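PDB 2A22: vacuolar protein sorting 29 from Cryptosporidium parvum, which probably serves in intracellular protein sorting and transport as a VPS29-family protein, with a calcineurin-like phosphoesterase fold. Local coordinates for residues D23-I31 with F184-N192; N57-V65 with V109-H120. One frame throughout, in Å; residues are numbered along the deposited sequence.

Interaction 1: residues D23-I31 with F184-N192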
ATOM      1  N   ASP A  23      19.589   7.437  10.156  1.00 46.65           N
ATOM      2  CA  ASP A  23      19.209   8.777  10.696  1.00 46.31           C
ATOM      3  C   ASP A  23      17.689   8.889  10.953  1.00 43.50           C
ATOM      4  O   ASP A  23      16.956   7.893  10.810  1.00 45.21           O
ATOM      5  CB  ASP A  23      19.697   9.877   9.756  1.00 48.74           C
ATOM      6  CG  ASP A  23      20.192  11.103  10.504  1.00 53.79           C
ATOM      7  OD1 ASP A  23      20.472  10.993  11.727  1.00 54.91           O
ATOM      8  OD2 ASP A  23      20.299  12.184   9.869  1.00 58.12           O
ATOM      9  N   PHE A  24      17.209  10.083  11.309  1.00 37.21           N
ATOM     10  CA  PHE A  24      15.898  10.188  11.965  1.00 31.89           C
ATOM     11  C   PHE A  24      14.641  10.088  11.061  1.00 30.09           C
ATOM     12  O   PHE A  24      14.514  10.772  10.036  1.00 31.03           O
ATOM     13  CB  PHE A  24      15.824  11.421  12.866  1.00 28.08           C
ATOM     14  CG  PHE A  24      14.555  11.496  13.669  1.00 26.00           C
ATOM     15  CD1 PHE A  24      14.205  10.464  14.550  1.00 21.60           C
ATOM     16  CD2 PHE A  24      13.694  12.579  13.528  1.00 20.70           C
ATOM     17  CE1 PHE A  24      13.028  10.531  15.276  1.00 23.94           C
ATOM     18  CE2 PHE A  24      12.507  12.656  14.279  1.00 22.75           C
ATOM     19  CZ  PHE A  24      12.177  11.631  15.139  1.00 21.18           C
ATOM     20  N   GLY A  25      13.707   9.243  11.472  1.00 25.66           N
ATOM     21  CA  GLY A  25      12.434   9.156  10.777  1.00 24.73           C
ATOM     22  C   GLY A  25      12.431   8.167   9.628  1.00 23.14           C
ATOM     23  O   GLY A  25      13.488   7.758   9.100  1.00 19.78           O
ATOM     24  N   ASP A  26      11.224   7.759   9.260  1.00 20.55           N
ATOM     25  CA  ASP A  26      11.037   6.837   8.168  1.00 18.03           C
ATOM     26  C   ASP A  26       9.969   7.423   7.291  1.00 17.31           C
ATOM     27  O   ASP A  26       9.018   8.023   7.801  1.00 17.75           O
ATOM     28  CB  ASP A  26      10.580   5.483   8.714  1.00 16.03           C
ATOM     29  CG  ASP A  26      11.630   4.829   9.632  1.00 19.44           C
ATOM     30  OD1 ASP A  26      12.662   4.374   9.124  1.00 19.25           O
ATOM     31  OD2 ASP A  26      11.422   4.768  10.861  1.00 20.50           O
ATOM     32  N   LEU A  27      10.090   7.208   5.981  1.00 16.63           N
ATOM     33  CA  LEU A  27       9.043   7.614   5.056  1.00 17.38           C
ATOM     34  C   LEU A  27       8.603   6.381   4.276  1.00 16.32           C
ATOM     35  O   LEU A  27       9.391   5.757   3.561  1.00 17.47           O
ATOM     36  CB  LEU A  27       9.510   8.776   4.136  1.00 17.95           C
ATOM     37  CG  LEU A  27       8.457   9.361   3.188  1.00 14.35           C
ATOM     38  CD1 LEU A  27       7.318  10.064   3.947  1.00 11.91           C
ATOM     39  CD2 LEU A  27       9.125  10.344   2.183  1.00 15.84           C
ATOM     40  N   VAL A  28       7.344   6.016   4.455  1.00 14.75           N
ATOM     41  CA  VAL A  28       6.831   4.753   3.952  1.00 15.96           C
ATOM     42  C   VAL A  28       5.831   4.979   2.830  1.00 17.10           C
ATOM     43  O   VAL A  28       4.813   5.663   3.036  1.00 16.70           O
ATOM     44  CB  VAL A  28       6.117   3.923   5.068  1.00 16.92           C
ATOM     45  CG1 VAL A  28       5.897   2.501   4.564  1.00 14.31           C
ATOM     46  CG2 VAL A  28       6.942   3.913   6.350  1.00 15.45           C
ATOM     47  N   LEU A  29       6.129   4.401   1.659  1.00 16.81           N
ATOM     48  CA  LEU A  29       5.222   4.445   0.526  1.00 17.10           C
ATOM     49  C   LEU A  29       4.228   3.279   0.622  1.00 15.39           C
ATOM     50  O   LEU A  29       4.624   2.126   0.733  1.00 16.65           O
ATOM     51  CB  LEU A  29       6.003   4.429  -0.807  1.00 17.11           C
ATOM     52  CG  LEU A  29       5.172   4.157  -2.081  1.00 17.52           C
ATOM     53  CD1 LEU A  29       4.168   5.304  -2.340  1.00 13.36           C
ATOM     54  CD2 LEU A  29       6.091   3.942  -3.313  1.00 20.77           C
ATOM     55  N   LEU A  30       2.940   3.603   0.611  1.00 16.54           N
ATOM     56  CA  LEU A  30       1.854   2.602   0.621  1.00 16.07           C
ATOM     57  C   LEU A  30       1.172   2.666  -0.732  1.00 16.40           C
ATOM     58  O   LEU A  30       0.684   3.734  -1.146  1.00 17.02           O
ATOM     59  CB  LEU A  30       0.855   2.888   1.748  1.00 14.45           C
ATOM     60  CG  LEU A  30       1.472   3.244   3.121  1.00 14.27           C
ATOM     61  CD1 LEU A  30       0.396   3.559   4.160  1.00 11.65           C
ATOM     62  CD2 LEU A  30       2.331   2.075   3.600  1.00  9.50           C
ATOM     63  N   ILE A  31       1.164   1.532  -1.438  1.00 14.68           N
ATOM     64  CA  ILE A  31       0.819   1.524  -2.860  1.00 13.98           C
ATOM     65  C   ILE A  31       0.349   0.113  -3.251  1.00 16.77           C
ATOM     66  O   ILE A  31       0.754  -0.879  -2.625  1.00 18.40           O
ATOM     67  CB  ILE A  31       2.037   2.063  -3.697  1.00 13.17           C
ATOM     68  CG1 ILE A  31       1.603   2.516  -5.083  1.00 14.41           C
ATOM     69  CG2 ILE A  31       3.278   1.080  -3.648  1.00 11.42           C
ATOM     70  CD1 ILE A  31       2.699   3.217  -5.886  1.00 13.81           C
ATOM     71  N   PHE A 184      -2.194   6.883  -3.870  1.00 16.42           N
ATOM     72  CA  PHE A 184      -1.226   6.199  -3.028  1.00 15.10           C
ATOM     73  C   PHE A 184      -1.087   7.040  -1.747  1.00 16.87           C
ATOM     74  O   PHE A 184      -1.679   8.131  -1.638  1.00 14.04           O
ATOM     75  CB  PHE A 184       0.128   6.005  -3.748  1.00 11.26           C
ATOM     76  CG  PHE A 184       0.869   7.306  -4.024  1.00 18.10           C
ATOM     77  CD1 PHE A 184       1.747   7.853  -3.072  1.00 15.28           C
ATOM     78  CD2 PHE A 184       0.690   7.974  -5.232  1.00 16.38           C
ATOM     79  CE1 PHE A 184       2.438   9.046  -3.326  1.00 17.23           C
ATOM     80  CE2 PHE A 184       1.350   9.169  -5.496  1.00 15.35           C
ATOM     81  CZ  PHE A 184       2.244   9.704  -4.540  1.00 17.85           C
ATOM     82  N   MET A 185      -0.299   6.536  -0.799  1.00 15.90           N
ATOM     83  CA  MET A 185      -0.023   7.248   0.443  1.00 15.00           C
ATOM     84  C   MET A 185       1.470   7.303   0.731  1.00 15.20           C
ATOM     85  O   MET A 185       2.226   6.378   0.410  1.00 14.00           O
ATOM     86  CB  MET A 185      -0.722   6.573   1.614  1.00 13.36           C
ATOM     87  CG  MET A 185      -2.227   6.598   1.503  1.00 15.07           C
ATOM     88  SD  MET A 185      -2.920   5.567   2.769  1.00 15.30           S
ATOM     89  CE  MET A 185      -4.654   5.889   2.478  1.00 12.22           C
ATOM     90  N   LEU A 186       1.891   8.399   1.337  1.00 16.88           N
ATOM     91  CA  LEU A 186       3.235   8.471   1.880  1.00 17.16           C
ATOM     92  C   LEU A 186       3.071   8.769   3.357  1.00 16.58           C
ATOM     93  O   LEU A 186       2.391   9.721   3.720  1.00 18.44           O
ATOM     94  CB  LEU A 186       4.077   9.510   1.140  1.00 14.68           C
ATOM     95  CG  LEU A 186       4.620   9.089  -0.239  1.00 17.06           C
ATOM     96  CD1 LEU A 186       5.055  10.299  -1.065  1.00 14.99           C
ATOM     97  CD2 LEU A 186       5.807   8.152  -0.062  1.00 14.68           C
ATOM     98  N   MET A 187       3.634   7.904   4.204  1.00 17.41           N
ATOM     99  CA  MET A 187       3.415   7.957   5.654  1.00 16.61           C
ATOM    100  C   MET A 187       4.745   8.264   6.344  1.00 18.19           C
ATOM    101  O   MET A 187       5.693   7.445   6.284  1.00 18.58           O
ATOM    102  CB  MET A 187       2.854   6.599   6.150  1.00 18.24           C
ATOM    103  CG  MET A 187       2.563   6.525   7.672  1.00 17.02           C
ATOM    104  SD  MET A 187       1.765   4.992   8.167  1.00 20.11           S
ATOM    105  CE  MET A 187       0.126   5.571   8.393  1.00 35.88           C
ATOM    106  N   ALA A 188       4.838   9.428   6.986  1.00 16.50           N
ATOM    107  CA  ALA A 188       6.059   9.781   7.719  1.00 14.65           C
ATOM    108  C   ALA A 188       5.897   9.303   9.154  1.00 17.70           C
ATOM    109  O   ALA A 188       4.930   9.668   9.839  1.00 15.86           O
ATOM    110  CB  ALA A 188       6.315  11.278   7.705  1.00 14.42           C
ATOM    111  N   LEU A 189       6.851   8.489   9.594  1.00 14.22           N
ATOM    112  CA  LEU A 189       6.895   8.053  10.962  1.00 16.64           C
ATOM    113  C   LEU A 189       8.095   8.674  11.668  1.00 16.48           C
ATOM    114  O   LEU A 189       9.248   8.566  11.201  1.00 17.22           O
ATOM    115  CB  LEU A 189       6.945   6.523  11.016  1.00 18.87           C
ATOM    116  CG  LEU A 189       5.786   5.762  10.345  1.00 19.43           C
ATOM    117  CD1 LEU A 189       6.141   4.282  10.246  1.00 21.93           C
ATOM    118  CD2 LEU A 189       4.477   5.933  11.097  1.00 20.84           C
ATOM    119  N   GLN A 190       7.828   9.349  12.778  1.00 14.49           N
ATOM    120  CA  GLN A 190       8.904   9.970  13.534  1.00 19.24           C
ATOM    121  C   GLN A 190       8.616   9.808  15.007  1.00 18.26           C
ATOM    122  O   GLN A 190       7.662  10.390  15.517  1.00 20.18           O
ATOM    123  CB  GLN A 190       9.079  11.459  13.166  1.00 15.57           C
ATOM    124  CG  GLN A 190       9.439  11.654  11.715  1.00 19.81           C
ATOM    125  CD  GLN A 190       9.626  13.122  11.300  1.00 24.18           C
ATOM    126  OE1 GLN A 190       9.318  14.051  12.049  1.00 23.76           O
ATOM    127  NE2 GLN A 190      10.085  13.323  10.057  1.00 31.71           N
ATOM    128  N   GLY A 191       9.424   9.000  15.682  1.00 17.50           N
ATOM    129  CA  GLY A 191       9.136   8.673  17.079  1.00 17.32           C
ATOM    130  C   GLY A 191       7.706   8.192  17.193  1.00 17.50           C
ATOM    131  O   GLY A 191       7.326   7.241  16.497  1.00 20.53           O
ATOM    132  N   ASN A 192       6.903   8.850  18.029  1.00 18.48           N
ATOM    133  CA  ASN A 192       5.501   8.430  18.238  1.00 20.99           C
ATOM    134  C   ASN A 192       4.495   9.112  17.288  1.00 20.97           C
ATOM    135  O   ASN A 192       3.280   8.918  17.414  1.00 23.00           O
ATOM    136  CB  ASN A 192       5.085   8.613  19.711  1.00 20.90           C
ATOM    137  CG  ASN A 192       5.728   7.565  20.653  1.00 26.32           C
ATOM    138  OD1 ASN A 192       5.983   6.416  20.262  1.00 26.50           O
ATOM    139  ND2 ASN A 192       5.977   7.967  21.907  1.00 26.72           N
TER
HETATM  140  O   HOH W   1      10.008  10.803   8.248  1.00 17.15           O
HETATM  141  O   HOH W   2      10.185   6.142  12.660  1.00 17.58           O
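Leu29 lays its CD1 methyl beside the Phe184 ring, 3.6 Å from CD1 of that ring, and the two side chains cross at about a right angle. With CG of Leu29 anti to the backbone N (chi1 167°), the same methyl also reaches back over the neighbouring strand to the carbonyl of Met185. Leu186 approaches from the other strand: its CD2 lies 3.8 Å from CB of Leu29. Leu27 and Ala188 continue this face, whereas Asp26, Val28, Leu30, Met185, Met187 and Leu189 occupy the other. There CB of Leu30 lies 4.0 Å from CB of Met185. Further along, CG2 of Val28 touches CD1 of Leu189 at 4.0 Å. Backbone pairing sets this register. Asp26, Val28 and Leu30 are hydrogen-bonded partners of Leu189, Met187 and Met185, each pair joined by two N-H...O bonds, as in a regular antiparallel ladder; the short strand axes run at 158° to one another. The Leu30 N to Met185 O bond, 2.9 Å long, is nearly straight, with 175° at the hydrogen. Towards the start of strand 26-31 the contact turns polar and wetter: one water bridges Asp26 O and Gln190 NE2, while Asp26 OD1 is held by Asn57. The ring of Phe24 closes this end, its CZ 3.7 Å from CB of Gln190. In the mixed sheet, strand 26-31 lies between 58-61, parallel to it, and antiparallel 183-190, whose far neighbour is 193-202. The Leu30, Met185 and Met187 face packs on Leu162 and Leu164 of strand 161-165 in the second sheet of the sandwich, and Phe184 stacks on Tyr199 while meeting Phe47 edge-to-face.

Interaction 2: residues N57-V65 with V109-H120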
ATOM      1  N   ASN A  57      12.158   5.303   2.390  1.00 16.82           N
ATOM      2  CA  ASN A  57      13.045   4.226   2.817  1.00 17.52           C
ATOM      3  C   ASN A  57      12.302   2.913   3.115  1.00 17.14           C
ATOM      4  O   ASN A  57      12.913   1.948   3.571  1.00 18.34           O
ATOM      5  CB  ASN A  57      13.966   4.660   3.992  1.00 14.30           C
ATOM      6  CG  ASN A  57      13.196   4.878   5.274  1.00 15.83           C
ATOM      7  OD1 ASN A  57      12.022   5.240   5.247  1.00 17.72           O
ATOM      8  ND2 ASN A  57      13.830   4.610   6.409  1.00 16.34           N
ATOM      9  N   TYR A  58      10.992   2.900   2.847  1.00 18.93           N
ATOM     10  CA  TYR A  58      10.147   1.695   2.927  1.00 19.10           C
ATOM     11  C   TYR A  58       9.014   1.772   1.913  1.00 19.98           C
ATOM     12  O   TYR A  58       8.453   2.828   1.689  1.00 19.96           O
ATOM     13  CB  TYR A  58       9.509   1.532   4.302  1.00 20.00           C
ATOM     14  CG  TYR A  58      10.426   1.045   5.395  1.00 21.55           C
ATOM     15  CD1 TYR A  58      11.198   1.956   6.135  1.00 21.36           C
ATOM     16  CD2 TYR A  58      10.505  -0.324   5.710  1.00 22.63           C
ATOM     17  CE1 TYR A  58      12.051   1.528   7.171  1.00 21.05           C
ATOM     18  CE2 TYR A  58      11.358  -0.771   6.738  1.00 23.22           C
ATOM     19  CZ  TYR A  58      12.123   0.169   7.462  1.00 20.69           C
ATOM     20  OH  TYR A  58      12.962  -0.249   8.472  1.00 20.98           O
ATOM     21  N   VAL A  59       8.702   0.632   1.303  1.00 20.26           N
ATOM     22  CA  VAL A  59       7.581   0.495   0.409  1.00 17.04           C
ATOM     23  C   VAL A  59       6.809  -0.686   0.934  1.00 17.29           C
ATOM     24  O   VAL A  59       7.383  -1.738   1.111  1.00 16.55           O
ATOM     25  CB  VAL A  59       8.015   0.181  -1.054  1.00 16.95           C
ATOM     26  CG1 VAL A  59       6.776  -0.063  -1.971  1.00 13.10           C
ATOM     27  CG2 VAL A  59       8.872   1.288  -1.623  1.00 13.56           C
ATOM     28  N   LEU A  60       5.517  -0.487   1.220  1.00 16.83           N
ATOM     29  CA  LEU A  60       4.607  -1.584   1.556  1.00 16.93           C
ATOM     30  C   LEU A  60       3.533  -1.698   0.486  1.00 15.58           C
ATOM     31  O   LEU A  60       2.647  -0.854   0.354  1.00 14.82           O
ATOM     32  CB  LEU A  60       3.994  -1.411   2.943  1.00 17.76           C
ATOM     33  CG  LEU A  60       4.987  -1.096   4.072  1.00 21.24           C
ATOM     34  CD1 LEU A  60       4.213  -0.802   5.367  1.00 14.32           C
ATOM     35  CD2 LEU A  60       5.989  -2.216   4.248  1.00 21.31           C
ATOM     36  N   CYS A  61       3.641  -2.741  -0.306  1.00 17.68           N
ATOM     37  CA  CYS A  61       2.800  -2.870  -1.488  1.00 15.34           C
ATOM     38  C   CYS A  61       1.721  -3.903  -1.264  1.00 16.03           C
ATOM     39  O   CYS A  61       2.020  -5.042  -0.907  1.00 17.44           O
ATOM     40  CB  CYS A  61       3.649  -3.242  -2.701  1.00 18.78           C
ATOM     41  SG  CYS A  61       2.642  -3.537  -4.176  1.00 17.77           S
ATOM     42  N   THR A  62       0.466  -3.499  -1.491  1.00 16.81           N
ATOM     43  CA  THR A  62      -0.706  -4.323  -1.161  1.00 18.08           C
ATOM     44  C   THR A  62      -1.001  -5.452  -2.176  1.00 18.71           C
ATOM     45  O   THR A  62      -1.946  -6.222  -1.987  1.00 18.29           O
ATOM     46  CB  THR A  62      -1.942  -3.449  -0.980  1.00 17.17           C
ATOM     47  OG1 THR A  62      -2.098  -2.594  -2.141  1.00 19.09           O
ATOM     48  CG2 THR A  62      -1.785  -2.599   0.329  1.00 12.30           C
ATOM     49  N   GLY A  63      -0.189  -5.548  -3.221  1.00 15.43           N
ATOM     50  CA  GLY A  63      -0.354  -6.590  -4.216  1.00 17.33           C
ATOM     51  C   GLY A  63      -1.073  -6.124  -5.470  1.00 17.64           C
ATOM     52  O   GLY A  63      -1.297  -4.917  -5.672  1.00 16.63           O
ATOM     53  N   ASN A  64      -1.433  -7.087  -6.316  1.00 15.64           N
ATOM     54  CA  ASN A  64      -1.914  -6.777  -7.668  1.00 16.53           C
ATOM     55  C   ASN A  64      -1.049  -5.770  -8.432  1.00 15.89           C
ATOM     56  O   ASN A  64      -1.559  -4.849  -9.094  1.00 16.68           O
ATOM     57  CB  ASN A  64      -3.397  -6.402  -7.661  1.00 14.92           C
ATOM     58  CG  ASN A  64      -4.280  -7.616  -7.552  1.00 16.11           C
ATOM     59  OD1 ASN A  64      -3.799  -8.746  -7.660  1.00 18.79           O
ATOM     60  ND2 ASN A  64      -5.570  -7.405  -7.326  1.00 21.13           N
ATOM     61  N   VAL A  65       0.265  -5.936  -8.287  1.00 15.18           N
ATOM     62  CA  VAL A  65       1.243  -5.282  -9.163  1.00 16.85           C
ATOM     63  C   VAL A  65       1.091  -5.834 -10.591  1.00 18.67           C
ATOM     64  O   VAL A  65       1.093  -5.063 -11.548  1.00 17.95           O
ATOM     65  CB  VAL A  65       2.675  -5.524  -8.658  1.00 16.82           C
ATOM     66  CG1 VAL A  65       3.688  -4.912  -9.609  1.00 17.49           C
ATOM     67  CG2 VAL A  65       2.838  -4.966  -7.231  1.00 15.84           C
ATOM     68  N   VAL A 109       5.859  -5.845   9.692  1.00 22.25           N
ATOM     69  CA  VAL A 109       7.193  -5.242   9.680  1.00 24.03           C
ATOM     70  C   VAL A 109       7.265  -4.145  10.716  1.00 23.34           C
ATOM     71  O   VAL A 109       6.313  -3.363  10.868  1.00 24.84           O
ATOM     72  CB  VAL A 109       7.631  -4.771   8.242  1.00 25.57           C
ATOM     73  CG1 VAL A 109       6.602  -3.906   7.632  1.00 25.10           C
ATOM     74  CG2 VAL A 109       8.967  -4.059   8.262  1.00 27.92           C
ATOM     75  N   GLN A 110       8.367  -4.130  11.465  1.00 21.73           N
ATOM     76  CA  GLN A 110       8.566  -3.122  12.506  1.00 23.92           C
ATOM     77  C   GLN A 110       9.219  -1.921  11.833  1.00 21.31           C
ATOM     78  O   GLN A 110      10.298  -2.042  11.287  1.00 21.48           O
ATOM     79  CB  GLN A 110       9.458  -3.689  13.629  1.00 26.20           C
ATOM     80  CG  GLN A 110       9.733  -2.748  14.814  1.00 26.93           C
ATOM     81  CD  GLN A 110       8.526  -2.538  15.701  1.00 32.67           C
ATOM     82  OE1 GLN A 110       8.297  -1.438  16.197  1.00 37.28           O
ATOM     83  NE2 GLN A 110       7.746  -3.582  15.904  1.00 31.10           N
ATOM     84  N   ILE A 111       8.527  -0.788  11.815  1.00 19.85           N
ATOM     85  CA  ILE A 111       9.122   0.458  11.315  1.00 20.42           C
ATOM     86  C   ILE A 111       9.057   1.500  12.430  1.00 20.10           C
ATOM     87  O   ILE A 111       7.969   1.901  12.845  1.00 21.69           O
ATOM     88  CB  ILE A 111       8.451   0.964   9.992  1.00 20.07           C
ATOM     89  CG1 ILE A 111       8.376  -0.171   8.955  1.00 16.40           C
ATOM     90  CG2 ILE A 111       9.208   2.180   9.425  1.00 17.09           C
ATOM     91  CD1 ILE A 111       7.758   0.260   7.594  1.00 17.13           C
ATOM     92  N   GLY A 112      10.226   1.880  12.948  1.00 20.78           N
ATOM     93  CA  GLY A 112      10.316   2.738  14.128  1.00 20.59           C
ATOM     94  C   GLY A 112       9.485   2.191  15.281  1.00 23.29           C
ATOM     95  O   GLY A 112       9.669   1.046  15.710  1.00 23.62           O
ATOM     96  N   GLU A 113       8.561   2.999  15.785  1.00 21.76           N
ATOM     97  CA  GLU A 113       7.749   2.583  16.917  1.00 23.28           C
ATOM     98  C   GLU A 113       6.551   1.737  16.494  1.00 23.45           C
ATOM     99  O   GLU A 113       5.790   1.319  17.352  1.00 21.31           O
ATOM    100  CB  GLU A 113       7.238   3.806  17.713  1.00 24.93           C
ATOM    101  CG  GLU A 113       8.339   4.693  18.262  1.00 21.85           C
ATOM    102  CD  GLU A 113       9.350   3.894  19.051  1.00 20.86           C
ATOM    103  OE1 GLU A 113       8.960   3.281  20.045  1.00 21.26           O
ATOM    104  OE2 GLU A 113      10.527   3.884  18.686  1.00 19.82           O
ATOM    105  N   PHE A 114       6.373   1.507  15.191  1.00 20.94           N
ATOM    106  CA  PHE A 114       5.129   0.869  14.726  1.00 23.23           C
ATOM    107  C   PHE A 114       5.306  -0.505  14.085  1.00 22.85           C
ATOM    108  O   PHE A 114       6.191  -0.702  13.260  1.00 24.99           O
ATOM    109  CB  PHE A 114       4.350   1.825  13.800  1.00 22.82           C
ATOM    110  CG  PHE A 114       4.015   3.113  14.465  1.00 23.80           C
ATOM    111  CD1 PHE A 114       2.845   3.231  15.221  1.00 24.12           C
ATOM    112  CD2 PHE A 114       4.917   4.185  14.423  1.00 18.32           C
ATOM    113  CE1 PHE A 114       2.552   4.426  15.896  1.00 25.03           C
ATOM    114  CE2 PHE A 114       4.651   5.374  15.090  1.00 18.19           C
ATOM    115  CZ  PHE A 114       3.461   5.497  15.843  1.00 22.78           C
ATOM    116  N   LYS A 115       4.463  -1.441  14.503  1.00 22.97           N
ATOM    117  CA  LYS A 115       4.341  -2.756  13.884  1.00 24.85           C
ATOM    118  C   LYS A 115       3.275  -2.575  12.813  1.00 22.60           C
ATOM    119  O   LYS A 115       2.134  -2.168  13.097  1.00 21.88           O
ATOM    120  CB  LYS A 115       3.857  -3.767  14.930  1.00 24.81           C
ATOM    121  CG  LYS A 115       4.575  -5.096  14.970  1.00 32.96           C
ATOM    122  CD  LYS A 115       4.295  -5.806  16.321  1.00 32.27           C
ATOM    123  CE  LYS A 115       4.277  -7.350  16.204  1.00 40.80           C
ATOM    124  NZ  LYS A 115       3.576  -8.015  17.379  1.00 36.61           N
ATOM    125  N   ILE A 116       3.638  -2.878  11.576  1.00 22.41           N
ATOM    126  CA  ILE A 116       2.732  -2.648  10.468  1.00 22.10           C
ATOM    127  C   ILE A 116       2.362  -3.955   9.760  1.00 21.78           C
ATOM    128  O   ILE A 116       3.243  -4.690   9.270  1.00 23.87           O
ATOM    129  CB  ILE A 116       3.312  -1.594   9.498  1.00 22.91           C
ATOM    130  CG1 ILE A 116       3.871  -0.414  10.326  1.00 23.71           C
ATOM    131  CG2 ILE A 116       2.249  -1.177   8.458  1.00 20.73           C
ATOM    132  CD1 ILE A 116       4.244   0.850   9.543  1.00 24.32           C
ATOM    133  N   GLY A 117       1.058  -4.229   9.699  1.00 20.62           N
ATOM    134  CA  GLY A 117       0.546  -5.396   8.983  1.00 18.23           C
ATOM    135  C   GLY A 117       0.217  -5.020   7.547  1.00 18.74           C
ATOM    136  O   GLY A 117      -0.305  -3.927   7.296  1.00 19.35           O
ATOM    137  N   LEU A 118       0.531  -5.923   6.620  1.00 16.79           N
ATOM    138  CA  LEU A 118       0.336  -5.727   5.175  1.00 16.81           C
ATOM    139  C   LEU A 118      -0.271  -6.995   4.550  1.00 19.54           C
ATOM    140  O   LEU A 118       0.278  -8.092   4.712  1.00 18.94           O
ATOM    141  CB  LEU A 118       1.671  -5.444   4.497  1.00 15.97           C
ATOM    142  CG  LEU A 118       1.637  -5.326   2.963  1.00 12.40           C
ATOM    143  CD1 LEU A 118       0.935  -4.024   2.572  1.00 11.25           C
ATOM    144  CD2 LEU A 118       3.086  -5.367   2.451  1.00 11.26           C
ATOM    145  N   MET A 119      -1.417  -6.852   3.885  1.00 18.64           N
ATOM    146  CA  MET A 119      -2.046  -7.976   3.222  1.00 24.70           C
ATOM    147  C   MET A 119      -2.953  -7.466   2.105  1.00 22.42           C
ATOM    148  O   MET A 119      -3.401  -6.347   2.165  1.00 19.42           O
ATOM    149  CB  MET A 119      -2.814  -8.849   4.228  1.00 22.76           C
ATOM    150  CG  MET A 119      -3.925  -8.131   4.995  1.00 27.73           C
ATOM    151  SD  MET A 119      -4.986  -9.262   5.968  1.00 38.52           S
ATOM    152  CE  MET A 119      -4.534 -10.827   5.214  1.00 25.12           C
ATOM    153  N   HIS A 120      -3.216  -8.284   1.087  1.00 21.58           N
ATOM    154  CA  HIS A 120      -3.998  -7.814  -0.041  1.00 21.53           C
ATOM    155  C   HIS A 120      -5.432  -7.373   0.322  1.00 22.31           C
ATOM    156  O   HIS A 120      -5.915  -6.357  -0.186  1.00 21.85           O
ATOM    157  CB  HIS A 120      -3.980  -8.806  -1.225  1.00 22.43           C
ATOM    158  CG  HIS A 120      -4.745  -8.306  -2.408  1.00 21.42           C
ATOM    159  ND1 HIS A 120      -4.353  -7.190  -3.122  1.00 18.80           N
ATOM    160  CD2 HIS A 120      -5.919  -8.710  -2.947  1.00 20.08           C
ATOM    161  CE1 HIS A 120      -5.246  -6.944  -4.067  1.00 23.84           C
ATOM    162  NE2 HIS A 120      -6.208  -7.849  -3.980  1.00 20.70           N
TER
HETATM  163  O   HOH W   3      12.069  -3.240   9.893  1.00 44.29           O
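Strand 58-61 and the hairpin 109-119, whose type II' turn runs from Ile111 to Phe114, face each other across the core between the two sheets of the calcineurin-like phosphoesterase sandwich. No ladder joins them: the axes of strands 58-61 and 114-119 stay 7.7 Å apart at closest approach, a gap filled by side chains. Ile111 runs alongside Tyr58 in the opposite direction, over one face of its ring and towards the rim, in a CH-pi contact, its CD1 3.7 Å from the ring centroid and 26° off the normal. Its CG2, anti to the backbone N, comes down on the same face nearer CE1, so both branches of the isoleucine rest on one side of the aromatic. Leu60 fits into the hairpin, CD1 meeting CG2 of Ile116 at 3.7 Å and CD2 meeting CG1 of Val109 at 3.8 Å. Leu118 then fills the next position, its CD1 3.8 Å from CG2 of Thr62. Beyond the strands the chemistry becomes polar. His120 ND1 donates to Thr62 O over 2.8 Å, with 153° at the hydrogen; the acceptor lies in the imidazole plane, which fixes the ring's rotation and leaves NE2 directed to His149 and, weakly, to Asp87. Donor atoms of Asp87, His120 and His149 converge in a way that may mark an empty metal site, as in related phosphoesterases, though this remains unconfirmed; Asn64 ND2 bonds to Asp87. Strand 58-61 lies between 26-31 and 81-83 in one sheet, while strand 114-119 is flanked by 106-111 and 144-147 in the other, with Val146 touching both Thr62 and Ile116.

In the fold
Strand 26-31 belongs to interaction 1 and neighbours strand 58-61 of interaction 2, the two being joined by probable backbone hydrogen bonds, Leu29 N to Tyr58 O and Leu29 O to Leu60 N. The centres of the two interactions are about 10 Å apart, and along the chain interaction 2 is nested within the loop closed by interaction 1. The first is pairing within one sheet, governed by backbone bonds and partly buried, with an exposed end near the N-terminus. The second is a buried contact between sheets, built from interlocking side chains and one histidine bond that leads towards the possible metal site. Gly191 and Glu113 also pack together where the hairpin turns meet.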